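Local coordinates for DNA mismatch repair protein MutL (Aquifex aeolicus, PDB 6LZI) that binds ADP in the Bergerat-type ATPase fold of a DNA mismatch repair protein and probably couples ATP binding and hydrolysis to the repair reaction, at residues E38-K41 / R45-R48; G55-D60 / F108-G113; K114-E119 / L124-V129; A171-E176 / I237-I242; S195-V200 / T206-L211. All coordinates share one frame; numbering follows the deposited sequence.

Contact 1. Residues E38-K41 / R45-R48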
# COMPACT_ATOMS: atom_id res chain seq x y z
N GLU A 38 8.45 -2.56 -6.53
CA GLU A 38 9.83 -3.02 -6.44
C GLU A 38 10.61 -1.97 -5.68
O GLU A 38 10.47 -0.78 -5.94
CB GLU A 38 10.44 -3.26 -7.84
CG GLU A 38 11.91 -3.48 -7.71
CD GLU A 38 12.54 -3.93 -9.00
OE1 GLU A 38 11.91 -3.66 -10.06
OE2 GLU A 38 13.64 -4.55 -8.92
N ILE A 39 11.44 -2.41 -4.72
CA ILE A 39 12.33 -1.48 -4.08
C ILE A 39 13.73 -2.04 -4.16
O ILE A 39 13.94 -3.27 -4.19
CB ILE A 39 11.92 -1.21 -2.62
CG1 ILE A 39 11.85 -2.50 -1.86
CG2 ILE A 39 10.48 -0.55 -2.53
CD1 ILE A 39 11.73 -2.23 -0.37
N VAL A 40 14.69 -1.12 -4.22
CA VAL A 40 16.12 -1.47 -4.22
C VAL A 40 16.73 -0.60 -3.14
O VAL A 40 16.52 0.61 -3.16
CB VAL A 40 16.74 -1.19 -5.60
CG1 VAL A 40 18.27 -1.60 -5.66
CG2 VAL A 40 15.96 -1.96 -6.70
N LYS A 41 17.52 -1.22 -2.25
CA LYS A 41 18.29 -0.57 -1.17
C LYS A 41 17.27 0.04 -0.23
O LYS A 41 16.23 -0.62 0.04
CB LYS A 41 19.31 0.46 -1.71
CG LYS A 41 20.23 1.11 -0.63
CD LYS A 41 21.34 2.04 -1.19
CE LYS A 41 21.80 3.08 -0.15
NZ LYS A 41 23.27 3.43 -0.18
N ARG A 45 17.38 3.58 -3.20
CA ARG A 45 17.93 3.63 -4.53
C ARG A 45 16.88 3.61 -5.64
O ARG A 45 17.03 4.34 -6.62
CB ARG A 45 18.97 2.50 -4.71
CG ARG A 45 19.47 2.38 -6.09
CD ARG A 45 20.76 1.59 -6.17
NE ARG A 45 21.27 1.65 -7.53
CZ ARG A 45 21.92 2.71 -8.02
NH1 ARG A 45 22.17 3.79 -7.26
NH2 ARG A 45 22.31 2.69 -9.28
N LEU A 46 15.87 2.76 -5.54
CA LEU A 46 14.76 2.75 -6.49
C LEU A 46 13.50 2.33 -5.77
O LEU A 46 13.48 1.31 -5.06
CB LEU A 46 15.04 1.78 -7.65
CG LEU A 46 13.81 1.61 -8.55
CD1 LEU A 46 13.49 2.76 -9.46
CD2 LEU A 46 14.02 0.23 -9.26
N ILE A 47 12.44 3.05 -6.06
CA ILE A 47 11.07 2.66 -5.80
C ILE A 47 10.37 2.68 -7.14
O ILE A 47 10.36 3.73 -7.82
CB ILE A 47 10.40 3.70 -4.86
CG1 ILE A 47 11.09 3.70 -3.48
CG2 ILE A 47 8.95 3.40 -4.61
CD1 ILE A 47 11.07 5.07 -2.84
N ARG A 48 9.75 1.54 -7.51
CA ARG A 48 9.00 1.40 -8.76
C ARG A 48 7.62 0.84 -8.43
O ARG A 48 7.51 -0.12 -7.64
CB ARG A 48 9.71 0.46 -9.74
CG ARG A 48 8.93 0.39 -11.00
CD ARG A 48 9.65 -0.42 -12.08
NE ARG A 48 9.91 -1.77 -11.60
CZ ARG A 48 9.05 -2.77 -11.68
NH1 ARG A 48 7.83 -2.59 -12.21
NH2 ARG A 48 9.41 -3.96 -11.20

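Contact 2. Residues G55-D60 / F108-G113. With ADP (adenosine-5'-diphosphate), chain H.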
# COMPACT_ATOMS: atom_id res chain seq x y z
N GLY A 55 -4.63 4.42 -16.55
CA GLY A 55 -3.62 5.29 -17.11
C GLY A 55 -4.04 6.76 -17.18
O GLY A 55 -5.04 7.20 -16.60
N ILE A 56 -3.18 7.53 -17.83
CA ILE A 56 -3.25 8.98 -17.87
C ILE A 56 -3.14 9.37 -19.33
O ILE A 56 -2.29 8.83 -20.05
CB ILE A 56 -2.13 9.65 -17.03
CG1 ILE A 56 -2.18 9.11 -15.58
CG2 ILE A 56 -2.26 11.17 -17.01
CD1 ILE A 56 -0.84 9.14 -14.89
N HIS A 57 -4.06 10.24 -19.78
CA HIS A 57 -4.05 10.65 -21.17
C HIS A 57 -2.73 11.36 -21.42
O HIS A 57 -2.23 12.05 -20.52
CB HIS A 57 -5.19 11.61 -21.51
CG HIS A 57 -5.32 11.86 -22.97
ND1 HIS A 57 -4.52 12.77 -23.64
CD2 HIS A 57 -6.11 11.29 -23.91
CE1 HIS A 57 -4.83 12.76 -24.92
NE2 HIS A 57 -5.78 11.86 -25.12
N PRO A 58 -2.11 11.18 -22.60
CA PRO A 58 -0.87 11.92 -22.89
C PRO A 58 -0.95 13.42 -22.63
O PRO A 58 0.04 14.02 -22.18
CB PRO A 58 -0.65 11.65 -24.39
CG PRO A 58 -1.31 10.36 -24.65
CD PRO A 58 -2.52 10.34 -23.74
N GLU A 59 -2.09 14.05 -22.93
CA GLU A 59 -2.22 15.49 -22.69
C GLU A 59 -2.16 15.86 -21.21
O GLU A 59 -1.90 17.02 -20.88
CB GLU A 59 -3.52 16.02 -23.31
CG GLU A 59 -3.59 15.77 -24.81
CD GLU A 59 -4.59 16.66 -25.51
OE1 GLU A 59 -4.30 17.87 -25.60
OE2 GLU A 59 -5.65 16.16 -25.98
N ASP A 60 -2.34 14.89 -20.30
CA ASP A 60 -2.33 15.16 -18.88
C ASP A 60 -1.05 14.69 -18.20
O ASP A 60 -0.81 15.03 -17.03
CB ASP A 60 -3.55 14.51 -18.18
CG ASP A 60 -4.91 15.03 -18.70
OD1 ASP A 60 -5.04 16.25 -18.95
OD2 ASP A 60 -5.86 14.22 -18.88
N PHE A 108 -6.09 4.12 -21.25
CA PHE A 108 -6.86 3.01 -21.80
C PHE A 108 -7.32 3.27 -23.25
O PHE A 108 -7.48 2.32 -24.04
CB PHE A 108 -8.05 2.68 -20.87
CG PHE A 108 -9.17 3.68 -20.93
CD1 PHE A 108 -9.15 4.79 -20.09
CD2 PHE A 108 -10.27 3.46 -21.75
CE1 PHE A 108 -10.20 5.73 -20.14
CE2 PHE A 108 -11.33 4.39 -21.82
CZ PHE A 108 -11.29 5.52 -21.01
N GLN A 109 -7.44 4.52 -23.67
CA GLN A 109 -7.92 4.79 -25.02
C GLN A 109 -6.80 4.89 -26.06
O GLN A 109 -7.09 5.04 -27.25
CB GLN A 109 -8.74 6.10 -25.05
CG GLN A 109 -9.73 6.25 -23.93
CD GLN A 109 -10.95 7.08 -24.32
OE1 GLN A 109 -10.91 8.32 -24.33
NE2 GLN A 109 -12.05 6.39 -24.64
N GLU A 110 -5.54 4.79 -25.65
CA GLU A 110 -4.41 5.10 -26.51
C GLU A 110 -3.61 3.85 -26.82
O GLU A 110 -3.55 2.92 -26.02
CB GLU A 110 -3.51 6.13 -25.85
CG GLU A 110 -4.16 7.46 -25.67
CD GLU A 110 -4.35 8.20 -26.98
OE1 GLU A 110 -4.76 9.38 -26.93
OE2 GLU A 110 -4.06 7.62 -28.05
N LYS A 111 -2.98 3.83 -28.00
CA LYS A 111 -2.15 2.68 -28.36
C LYS A 111 -0.76 2.77 -27.74
O LYS A 111 -0.14 1.73 -27.45
CB LYS A 111 -2.02 2.56 -29.89
CG LYS A 111 -3.34 2.36 -30.63
CD LYS A 111 -3.08 2.13 -32.11
CE LYS A 111 -4.38 2.12 -32.93
NZ LYS A 111 -5.32 1.10 -32.41
N GLU A 112 -0.29 3.99 -27.49
CA GLU A 112 1.07 4.27 -27.02
C GLU A 112 1.02 4.94 -25.67
O GLU A 112 0.06 5.66 -25.34
CB GLU A 112 1.84 5.26 -27.92
CG GLU A 112 1.88 5.00 -29.35
CD GLU A 112 3.03 5.78 -29.98
OE1 GLU A 112 3.60 5.27 -30.96
OE2 GLU A 112 3.39 6.88 -29.49
N GLY A 113 2.09 4.75 -24.91
CA GLY A 113 2.27 5.47 -23.68
C GLY A 113 3.15 6.69 -23.88
O GLY A 113 3.74 6.91 -24.94
PB ADP H . -3.93 13.27 -6.14
O1B ADP H . -3.84 11.79 -6.29
O2B ADP H . -4.95 13.89 -7.14
O3B ADP H . -4.26 13.68 -4.73
PA ADP H . -1.24 13.03 -7.11
O1A ADP H . -0.11 14.01 -7.22
O2A ADP H . -0.96 11.82 -6.29
O3A ADP H . -2.51 13.91 -6.50
O5' ADP H . -1.62 12.44 -8.56
C5' ADP H . -2.08 13.49 -9.42
C4' ADP H . -3.02 12.93 -10.48
O4' ADP H . -2.28 12.11 -11.35
C3' ADP H . -4.17 12.08 -10.00
O3' ADP H . -5.33 12.93 -9.74
C2' ADP H . -4.45 11.20 -11.20
O2' ADP H . -5.27 12.04 -12.08
C1' ADP H . -3.10 11.06 -11.85
N9 ADP H . -2.42 9.82 -11.49
C8 ADP H . -1.37 9.66 -10.64
N7 ADP H . -0.99 8.35 -10.58
C5 ADP H . -1.86 7.70 -11.39
C6 ADP H . -2.01 6.29 -11.75
N6 ADP H . -1.18 5.36 -11.20
N1 ADP H . -3.01 5.97 -12.62
C2 ADP H . -3.85 6.97 -13.12
N3 ADP H . -3.75 8.27 -12.85
C4 ADP H . -2.76 8.65 -12.00

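Contact 3. Residues K114-E119 / L124-V129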
# COMPACT_ATOMS: atom_id res chain seq x y z
N LYS A 114 3.23 7.49 -22.81
CA LYS A 114 4.09 8.65 -22.76
C LYS A 114 4.85 8.65 -21.44
O LYS A 114 4.32 8.30 -20.37
CB LYS A 114 3.23 9.95 -22.94
CG LYS A 114 3.97 11.25 -22.62
CD LYS A 114 3.24 12.48 -23.05
CE LYS A 114 2.59 12.33 -24.41
NZ LYS A 114 3.46 12.11 -25.62
N GLU A 115 6.07 9.14 -21.48
CA GLU A 115 6.94 9.10 -20.31
C GLU A 115 7.48 10.50 -20.03
O GLU A 115 7.89 11.19 -20.94
CB GLU A 115 8.09 8.12 -20.56
CG GLU A 115 9.12 8.23 -19.45
CD GLU A 115 10.22 7.28 -19.61
OE1 GLU A 115 9.95 6.09 -19.66
OE2 GLU A 115 11.38 7.73 -19.71
N ILE A 116 7.43 10.93 -18.78
CA ILE A 116 8.00 12.22 -18.40
C ILE A 116 9.11 11.97 -17.40
O ILE A 116 9.04 11.04 -16.58
CB ILE A 116 6.92 13.16 -17.80
CG1 ILE A 116 7.51 14.52 -17.48
CG2 ILE A 116 6.29 12.57 -16.54
CD1 ILE A 116 6.52 15.67 -17.59
N GLU A 117 10.18 12.72 -17.52
CA GLU A 117 11.33 12.53 -16.67
C GLU A 117 11.64 13.85 -15.95
O GLU A 117 11.56 14.93 -16.55
CB GLU A 117 12.56 12.03 -17.45
CG GLU A 117 13.76 11.84 -16.54
CD GLU A 117 14.97 11.22 -17.25
OE1 GLU A 117 15.00 11.27 -18.48
OE2 GLU A 117 15.87 10.68 -16.57
N VAL A 118 11.89 13.76 -14.66
CA VAL A 118 12.04 14.96 -13.84
C VAL A 118 13.20 14.71 -12.91
O VAL A 118 13.37 13.59 -12.40
CB VAL A 118 10.75 15.29 -13.04
CG1 VAL A 118 11.00 16.37 -12.01
CG2 VAL A 118 9.61 15.67 -13.99
N GLU A 119 13.98 15.74 -12.63
CA GLU A 119 15.00 15.65 -11.60
C GLU A 119 14.80 16.81 -10.64
O GLU A 119 14.90 17.97 -11.04
CB GLU A 119 16.39 15.71 -12.21
CG GLU A 119 17.47 15.40 -11.23
CD GLU A 119 18.81 15.87 -11.73
OE1 GLU A 119 19.27 16.96 -11.30
OE2 GLU A 119 19.39 15.14 -12.58
N LEU A 124 13.00 17.21 -17.50
CA LEU A 124 14.12 16.91 -18.38
C LEU A 124 13.68 16.51 -19.79
O LEU A 124 14.48 16.62 -20.73
CB LEU A 124 14.98 15.79 -17.80
CG LEU A 124 15.75 16.09 -16.51
CD1 LEU A 124 16.64 14.88 -16.30
CD2 LEU A 124 16.55 17.36 -16.63
N GLY A 125 12.45 16.10 -19.95
CA GLY A 125 11.94 15.73 -21.26
C GLY A 125 10.79 14.76 -21.11
O GLY A 125 10.50 14.26 -20.04
N THR A 126 10.13 14.52 -22.24
CA THR A 126 9.09 13.51 -22.37
C THR A 126 9.38 12.70 -23.61
O THR A 126 10.10 13.13 -24.52
CB THR A 126 7.68 14.08 -22.52
OG1 THR A 126 7.53 14.59 -23.86
CG2 THR A 126 7.46 15.20 -21.53
N ARG A 127 8.73 11.55 -23.66
CA ARG A 127 9.01 10.60 -24.72
C ARG A 127 7.77 9.76 -24.96
O ARG A 127 7.04 9.44 -24.02
CB ARG A 127 10.17 9.69 -24.33
CG ARG A 127 11.59 10.32 -24.42
CD ARG A 127 12.56 9.53 -23.57
NE ARG A 127 12.86 10.23 -22.33
CZ ARG A 127 13.13 9.62 -21.19
NH1 ARG A 127 13.15 8.29 -21.13
NH2 ARG A 127 13.38 10.33 -20.10
N ARG A 128 7.60 9.34 -26.22
CA ARG A 128 6.61 8.30 -26.53
C ARG A 128 7.19 6.92 -26.21
O ARG A 128 8.36 6.66 -26.48
CB ARG A 128 6.23 8.37 -28.00
CG ARG A 128 5.65 9.71 -28.41
CD ARG A 128 5.64 9.92 -29.95
NE ARG A 128 5.01 8.81 -30.67
CZ ARG A 128 5.25 8.50 -31.95
NH1 ARG A 128 6.16 9.21 -32.66
NH2 ARG A 128 4.61 7.46 -32.52
N VAL A 129 6.40 6.05 -25.60
CA VAL A 129 6.94 4.76 -25.16
C VAL A 129 5.94 3.67 -25.44
O VAL A 129 4.72 3.88 -25.32
CB VAL A 129 7.36 4.75 -23.67
CG1 VAL A 129 8.48 5.77 -23.41
CG2 VAL A 129 6.17 5.04 -22.75

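Contact 4. Residues A171-E176 / I237-I242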
# COMPACT_ATOMS: atom_id res chain seq x y z
N ALA A 171 -3.00 -4.62 1.09
CA ALA A 171 -3.60 -5.86 0.65
C ALA A 171 -4.76 -6.29 1.55
O ALA A 171 -5.72 -6.94 1.07
CB ALA A 171 -2.63 -7.04 0.64
N LEU A 172 -4.68 -5.96 2.84
CA LEU A 172 -5.77 -6.37 3.72
C LEU A 172 -7.09 -5.65 3.45
O LEU A 172 -8.14 -6.18 3.86
CB LEU A 172 -5.34 -6.19 5.17
CG LEU A 172 -4.34 -7.28 5.66
CD1 LEU A 172 -3.58 -6.85 6.97
CD2 LEU A 172 -4.93 -8.67 5.86
N THR A 173 -7.09 -4.47 2.82
CA THR A 173 -8.35 -3.80 2.51
C THR A 173 -8.69 -3.83 1.04
O THR A 173 -9.64 -3.19 0.62
CB THR A 173 -8.30 -2.34 2.95
OG1 THR A 173 -7.10 -1.71 2.48
CG2 THR A 173 -8.28 -2.36 4.46
N ASN A 174 -7.89 -4.53 0.25
CA ASN A 174 -8.12 -4.59 -1.18
C ASN A 174 -8.00 -6.02 -1.66
O ASN A 174 -7.07 -6.35 -2.38
CB ASN A 174 -7.11 -3.70 -1.89
CG ASN A 174 -7.40 -2.23 -1.67
OD1 ASN A 174 -8.29 -1.68 -2.33
ND2 ASN A 174 -6.68 -1.60 -0.71
N PRO A 175 -8.90 -6.90 -1.21
CA PRO A 175 -8.70 -8.31 -1.52
C PRO A 175 -8.95 -8.60 -2.98
O PRO A 175 -8.50 -9.63 -3.42
CB PRO A 175 -9.70 -9.03 -0.59
CG PRO A 175 -10.73 -8.07 -0.40
CD PRO A 175 -10.04 -6.73 -0.27
N GLU A 176 -9.64 -7.71 -3.71
CA GLU A 176 -9.91 -7.88 -5.13
C GLU A 176 -8.69 -7.50 -5.97
O GLU A 176 -8.68 -7.72 -7.20
CB GLU A 176 -11.13 -7.04 -5.50
CG GLU A 176 -10.87 -5.51 -5.54
CD GLU A 176 -10.94 -4.73 -4.21
OE1 GLU A 176 -10.99 -5.31 -3.08
OE2 GLU A 176 -10.94 -3.47 -4.30
N ILE A 237 -10.87 1.07 10.25
CA ILE A 237 -12.15 1.74 10.46
C ILE A 237 -12.55 2.38 9.13
O ILE A 237 -11.86 3.27 8.62
CB ILE A 237 -12.09 2.75 11.61
CG1 ILE A 237 -11.70 2.00 12.90
CG2 ILE A 237 -13.45 3.37 11.80
CD1 ILE A 237 -12.09 2.69 14.21
N ASN A 238 -13.67 1.92 8.59
CA ASN A 238 -14.20 2.34 7.30
C ASN A 238 -13.09 2.29 6.26
O ASN A 238 -12.74 3.30 5.64
CB ASN A 238 -14.85 3.72 7.38
CG ASN A 238 -15.86 3.83 8.50
OD1 ASN A 238 -15.99 2.92 9.31
ND2 ASN A 238 -16.56 4.95 8.56
N LYS A 239 -12.49 1.11 6.16
CA LYS A 239 -11.50 0.74 5.15
C LYS A 239 -10.17 1.47 5.33
O LYS A 239 -9.30 1.36 4.48
CB LYS A 239 -12.06 0.96 3.73
CG LYS A 239 -11.32 0.19 2.61
CD LYS A 239 -11.75 0.68 1.22
CE LYS A 239 -10.76 0.30 0.12
NZ LYS A 239 -9.32 0.60 0.48
N ARG A 240 -9.96 2.19 6.45
CA ARG A 240 -8.67 2.84 6.59
C ARG A 240 -7.90 2.27 7.78
O ARG A 240 -8.50 1.97 8.81
CB ARG A 240 -8.83 4.36 6.78
CG ARG A 240 -9.73 5.00 5.76
CD ARG A 240 -10.07 6.44 6.15
NE ARG A 240 -11.49 6.73 5.92
CZ ARG A 240 -12.02 7.95 5.83
NH1 ARG A 240 -11.25 9.02 5.95
NH2 ARG A 240 -13.33 8.10 5.62
N PRO A 241 -6.57 2.14 7.69
CA PRO A 241 -5.80 1.54 8.80
C PRO A 241 -5.66 2.50 9.99
O PRO A 241 -5.16 3.62 9.85
CB PRO A 241 -4.45 1.24 8.16
CG PRO A 241 -4.58 1.67 6.71
CD PRO A 241 -5.71 2.56 6.57
N ILE A 242 -6.05 2.02 11.17
CA ILE A 242 -6.01 2.76 12.42
C ILE A 242 -4.85 2.24 13.26
O ILE A 242 -4.74 1.03 13.48
CB ILE A 242 -7.35 2.60 13.17
CG1 ILE A 242 -8.48 3.18 12.33
CG2 ILE A 242 -7.31 3.23 14.55
CD1 ILE A 242 -8.30 4.64 12.01

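Contact 5. Residues S195-V200 / T206-L211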
# COMPACT_ATOMS: atom_id res chain seq x y z
N SER A 195 -11.11 -13.86 -1.67
CA SER A 195 -12.06 -13.36 -0.73
C SER A 195 -11.29 -12.67 0.38
O SER A 195 -10.06 -12.81 0.48
CB SER A 195 -12.89 -14.48 -0.15
OG SER A 195 -12.08 -15.22 0.75
N LEU A 196 -11.99 -11.91 1.17
CA LEU A 196 -11.30 -11.21 2.26
C LEU A 196 -10.66 -12.20 3.23
O LEU A 196 -9.50 -12.04 3.63
CB LEU A 196 -12.23 -10.25 3.01
CG LEU A 196 -11.67 -9.44 4.20
CD1 LEU A 196 -10.49 -8.62 3.81
CD2 LEU A 196 -12.74 -8.58 4.87
N LYS A 197 -11.43 -13.22 3.64
CA LYS A 197 -10.89 -14.20 4.58
C LYS A 197 -9.68 -14.93 4.01
O LYS A 197 -8.69 -15.13 4.71
CB LYS A 197 -11.99 -15.20 5.01
CG LYS A 197 -11.51 -16.07 6.16
CD LYS A 197 -12.62 -16.98 6.61
CE LYS A 197 -12.36 -17.44 8.00
NZ LYS A 197 -11.69 -18.68 7.70
N GLU A 198 -9.74 -15.30 2.72
CA GLU A 198 -8.57 -15.90 2.06
C GLU A 198 -7.39 -14.94 2.07
O GLU A 198 -6.23 -15.37 2.27
CB GLU A 198 -8.88 -16.30 0.63
CG GLU A 198 -9.76 -17.50 0.57
CD GLU A 198 -10.63 -17.53 -0.68
OE1 GLU A 198 -10.52 -16.64 -1.57
OE2 GLU A 198 -11.44 -18.48 -0.76
N ARG A 199 -7.67 -13.63 1.88
CA ARG A 199 -6.60 -12.63 1.81
C ARG A 199 -5.97 -12.42 3.19
O ARG A 199 -4.73 -12.36 3.31
CB ARG A 199 -7.19 -11.33 1.25
CG ARG A 199 -6.28 -10.08 1.35
CD ARG A 199 -4.91 -10.33 0.69
NE ARG A 199 -5.06 -10.58 -0.74
CZ ARG A 199 -5.15 -9.66 -1.68
NH1 ARG A 199 -5.13 -8.33 -1.47
NH2 ARG A 199 -5.19 -10.08 -2.94
N VAL A 200 -6.78 -12.37 4.24
CA VAL A 200 -6.22 -12.32 5.58
C VAL A 200 -5.30 -13.50 5.83
O VAL A 200 -4.22 -13.34 6.40
CB VAL A 200 -7.35 -12.27 6.62
CG1 VAL A 200 -6.77 -12.33 8.00
CG2 VAL A 200 -7.98 -10.92 6.44
N THR A 206 -1.84 -18.08 8.42
CA THR A 206 -2.46 -18.85 9.47
C THR A 206 -3.94 -18.94 9.13
O THR A 206 -4.46 -18.13 8.36
CB THR A 206 -2.24 -18.20 10.83
OG1 THR A 206 -2.79 -19.04 11.85
CG2 THR A 206 -2.89 -16.81 10.84
N LYS A 207 -4.60 -19.92 9.73
CA LYS A 207 -6.03 -20.08 9.62
C LYS A 207 -6.72 -19.23 10.68
O LYS A 207 -6.25 -19.12 11.81
CB LYS A 207 -6.43 -21.55 9.78
CG LYS A 207 -7.89 -21.73 10.03
CD LYS A 207 -8.68 -21.29 8.81
CE LYS A 207 -10.12 -21.66 8.97
NZ LYS A 207 -10.83 -21.21 7.75
N THR A 208 -7.81 -18.58 10.28
CA THR A 208 -8.53 -17.69 11.15
C THR A 208 -9.97 -18.14 11.28
O THR A 208 -10.50 -18.89 10.45
CB THR A 208 -8.51 -16.22 10.67
OG1 THR A 208 -9.33 -16.08 9.51
CG2 THR A 208 -7.06 -15.65 10.39
N GLU A 209 -10.61 -17.63 12.32
CA GLU A 209 -12.04 -17.75 12.53
C GLU A 209 -12.60 -16.36 12.34
O GLU A 209 -12.01 -15.38 12.84
CB GLU A 209 -12.40 -18.25 13.93
CG GLU A 209 -13.91 -18.35 14.15
CD GLU A 209 -14.29 -18.95 15.51
OE1 GLU A 209 -15.50 -19.18 15.75
OE2 GLU A 209 -13.37 -19.22 16.33
N GLU A 210 -13.68 -16.28 11.57
CA GLU A 210 -14.34 -15.02 11.29
C GLU A 210 -15.45 -14.80 12.31
O GLU A 210 -16.31 -15.66 12.49
CB GLU A 210 -14.92 -15.07 9.87
CG GLU A 210 -15.74 -13.87 9.47
CD GLU A 210 -16.11 -13.89 8.00
OE1 GLU A 210 -15.84 -14.90 7.32
OE2 GLU A 210 -16.65 -12.87 7.53
N LEU A 211 -15.44 -13.62 12.92
CA LEU A 211 -16.41 -13.19 13.92
C LEU A 211 -17.13 -11.95 13.41
O LEU A 211 -16.57 -11.17 12.65
CB LEU A 211 -15.71 -12.85 15.20
CG LEU A 211 -14.85 -13.96 15.83
CD1 LEU A 211 -14.07 -13.41 17.06
CD2 LEU A 211 -15.69 -15.17 16.17

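Contact 1. Residues E38-K41 / R45-R48
Glu-38 loses more surface to the partner strand than any other residue here, and its side chain meets chiefly Arg-48. The glutamate side chain runs out extended, with CG anti to the backbone N (chi1 169°), while the arginine bends at chi3 and brings NE and NH2 round to the same oxygen. Glu-38 OE1 lies 2.8 Å from Arg-48 NH2 and 3.2 Å from Arg-48 NE, in the plane of the guanidinium and at its edge; the NE bond uses the anti lone pair of OE1. OE1 takes both donors, and the carboxylate plane stands at 89° to the guanidinium, so the two groups do not form a flat two-oxygen pair. Arg-48 NH1 turns to Glu-36 and Glu-136, so three carboxylates surround one guanidinium, which probably stabilises its positive charge.

Farther along the same face, Val-40 CG2 meets Leu-46 CD2 at 3.9 Å, and Val-40 CG1 lies against the aliphatic stem of Arg-45. Val-40 O accepts from Leu-46 N at 3.3 Å and from Arg-45 N at 3.1 Å, both from one face of the carbonyl plane. Ile-47, on the other face, packs against helix 16-29.

Two residues facing one make a classic beta bulge, set at the turn end of the antiparallel hairpin 34-40/46-51 in the central sheet of the Bergerat ATPase fold.

Contact 2. Residues G55-D60 / F108-G113
His-57 and Pro-58 meet Glu-110 through a small surface patch. Glu-110 OE1 comes within 3.2 Å of His-57 NE2, but the angle is too poor for a hydrogen bond, and ring and carboxylate planes are 66° apart. Alongside, Glu-110 CG packs on Pro-58 CD at 3.8 Å; the glutamate reaches both because its chain bends at chi2 (-72°) and turns the carboxylate back toward the imidazole.

The imidazole is fixed from its other nitrogen. His-57 ND1 accepts from Glu-59 N at 2.8 Å, nearly in the ring plane, which makes His-57 the N-cap of a short, weakly bonded helix at about 58-60, while Pro-58 CD rests near the rim of one ring face. Next to the cap, Ile-56 CG1 sits 3.3 Å from N3 of the ADP adenine, and Gly-55 also lines that pocket.

Since ND1 is occupied as an acceptor, any proton on the ring would be on NE2, facing Glu-110. The attraction there is therefore probably electrostatic and loosely directed, at the outer side of the nucleotide site.

Contact 3. Residues K114-E119 / L124-V129
The guanidinium of Arg-127 has Glu-117 OE1 at its edge, where Glu-117 CG also lies in plane, and Glu-115 OE2 over one face as modelled, though too close to Arg-127 NH1 for its place to be sure. The Glu-117 carboxylate is turned 62° from the guanidinium, and its OE1 forms a salt bridge to Arg-127 NH2 at 2.5 Å. Glu-115 completes the salt-bridge network, the detail of its share remaining doubtful. Both glutamates project in extended form, whereas Arg-127 bends at chi3 (-104°) to bring its head alongside Glu-115 and obliquely to Glu-117. Glu-115 OE1 has a second cation in Arg-104.

Leu-124 CD1 touches the end of Glu-117, 4.1 Å from its CD, and Val-129 CG1 packs at 3.7 Å on Glu-115 CB. On the reverse face Ile-116 CD1 touches Thr-126 CG2 at 4.1 Å. The antiparallel backbones are tied by Glu-115 N to Arg-127 O (2.7 Å) and Glu-117 N to Gly-125 O (3.0 Å), each donor lying nearly along the C=O axis. Gly-125 has phi 155°, and with its backbone so turned a CB would be pressed against the carbonyl O of Leu-124.

This hairpin is the margin of the eight-stranded sheet: strand 122-129 is outermost within the chain, strand 113-119 pairs inward with strand 100-106, and Lys-114 and Ile-116 pack against helix 58-61.

Contact 4. Residues A171-E176 / I237-I242
Lys-239 reaches Thr-173 and Asn-174 because its chain leaves CB with CG anti to the backbone N (chi1 -161°), stays extended through CE, and turns only at chi4 (-47°) to set NZ beside the end of helix 156-173. Against Thr-173 the methylenes do most of the touching: Lys-239 CG lies 4.0 Å from Thr-173 CB, and Lys-239 CE 3.7 Å from Thr-173 O. Thr-173 OG1, held between the backbone N and the carbonyl carbon, is 3.8 Å from Lys-239 NZ, a proximity and not a bond.

Lys-239 sits on the type I' turn from Ile-237 to Arg-240, which links strands 232-237 and 240-242 of the second sheet, so a tight hairpin touches the C-terminal end of helix 156-173 almost wholly through one lysine. Asn-174 crosses the lysine at about a right angle, with Asn-174 ND2 at 3.6 Å from Lys-239 NZ, a meeting of two donors that forms no bond; that amide is committed to Tyr-170 O in the preceding helical turn. Glu-176 OE2 stands 6.5 Å from Lys-239 NZ, where any attraction would be weak and at a distance.

Contact 5. Residues S195-V200 / T206-L211
Lys-197 carries the closely packed half of this contact, sliding past Thr-208 in the opposite direction. The extended chain carries CE to 3.6 Å from Thr-208 OG1, and a turn at chi4 (-94°) then puts NZ 3.0 Å from Thr-208 O, a hydrogen bond whose donor sits above the carbonyl plane. Deeper in, Val-200 CG1 meets Thr-208 CG2 at 4.1 Å, and Phe-223 of the neighbouring strand touches Lys-197 and Thr-208.

The outer side is looser. Glu-210 OE1 stays 3.9 Å from Lys-197 CD while its other oxygen bonds Arg-221, and exposed Lys-207 curls inward only with its end. At the start of the helix, Ser-195 and Glu-198 form a capping box: Ser-195 OG accepts from Glu-198 N at 3.1 Å, and Glu-198 OE1 from Ser-195 N at 2.8 Å.

Lys-197 NZ and Lys-207 NZ lie 2.7 Å apart. Glu-201 makes a salt bridge to the first and a long, weak pair to the second, which probably offsets their repulsion; one amine may also be neutral.

Overall arrangement
Along the chain, contacts 1, 2 and 3 come in series, followed by contact 4, whose two segments bracket contact 5. Contacts 1 and 3 are hairpins of the same eight-stranded sheet, with centres 19 Å apart. Contact 2 touches contact 3, their centres 13 Å apart, where Glu-112 salt-bridges Arg-128 and Pro-58 packs on Lys-114. Contacts 4 and 5, whose centres are also 13 Å apart, reach the five-stranded sheet and are tied by Arg-199 to Ala-171 O. The centres of contacts 3 and 5 lie 43 Å apart on opposite sides of the chain's centre. The ADP-binding part thus holds contacts 1 to 3, while contact 4, with contact 5 beside it, lies where the two parts meet.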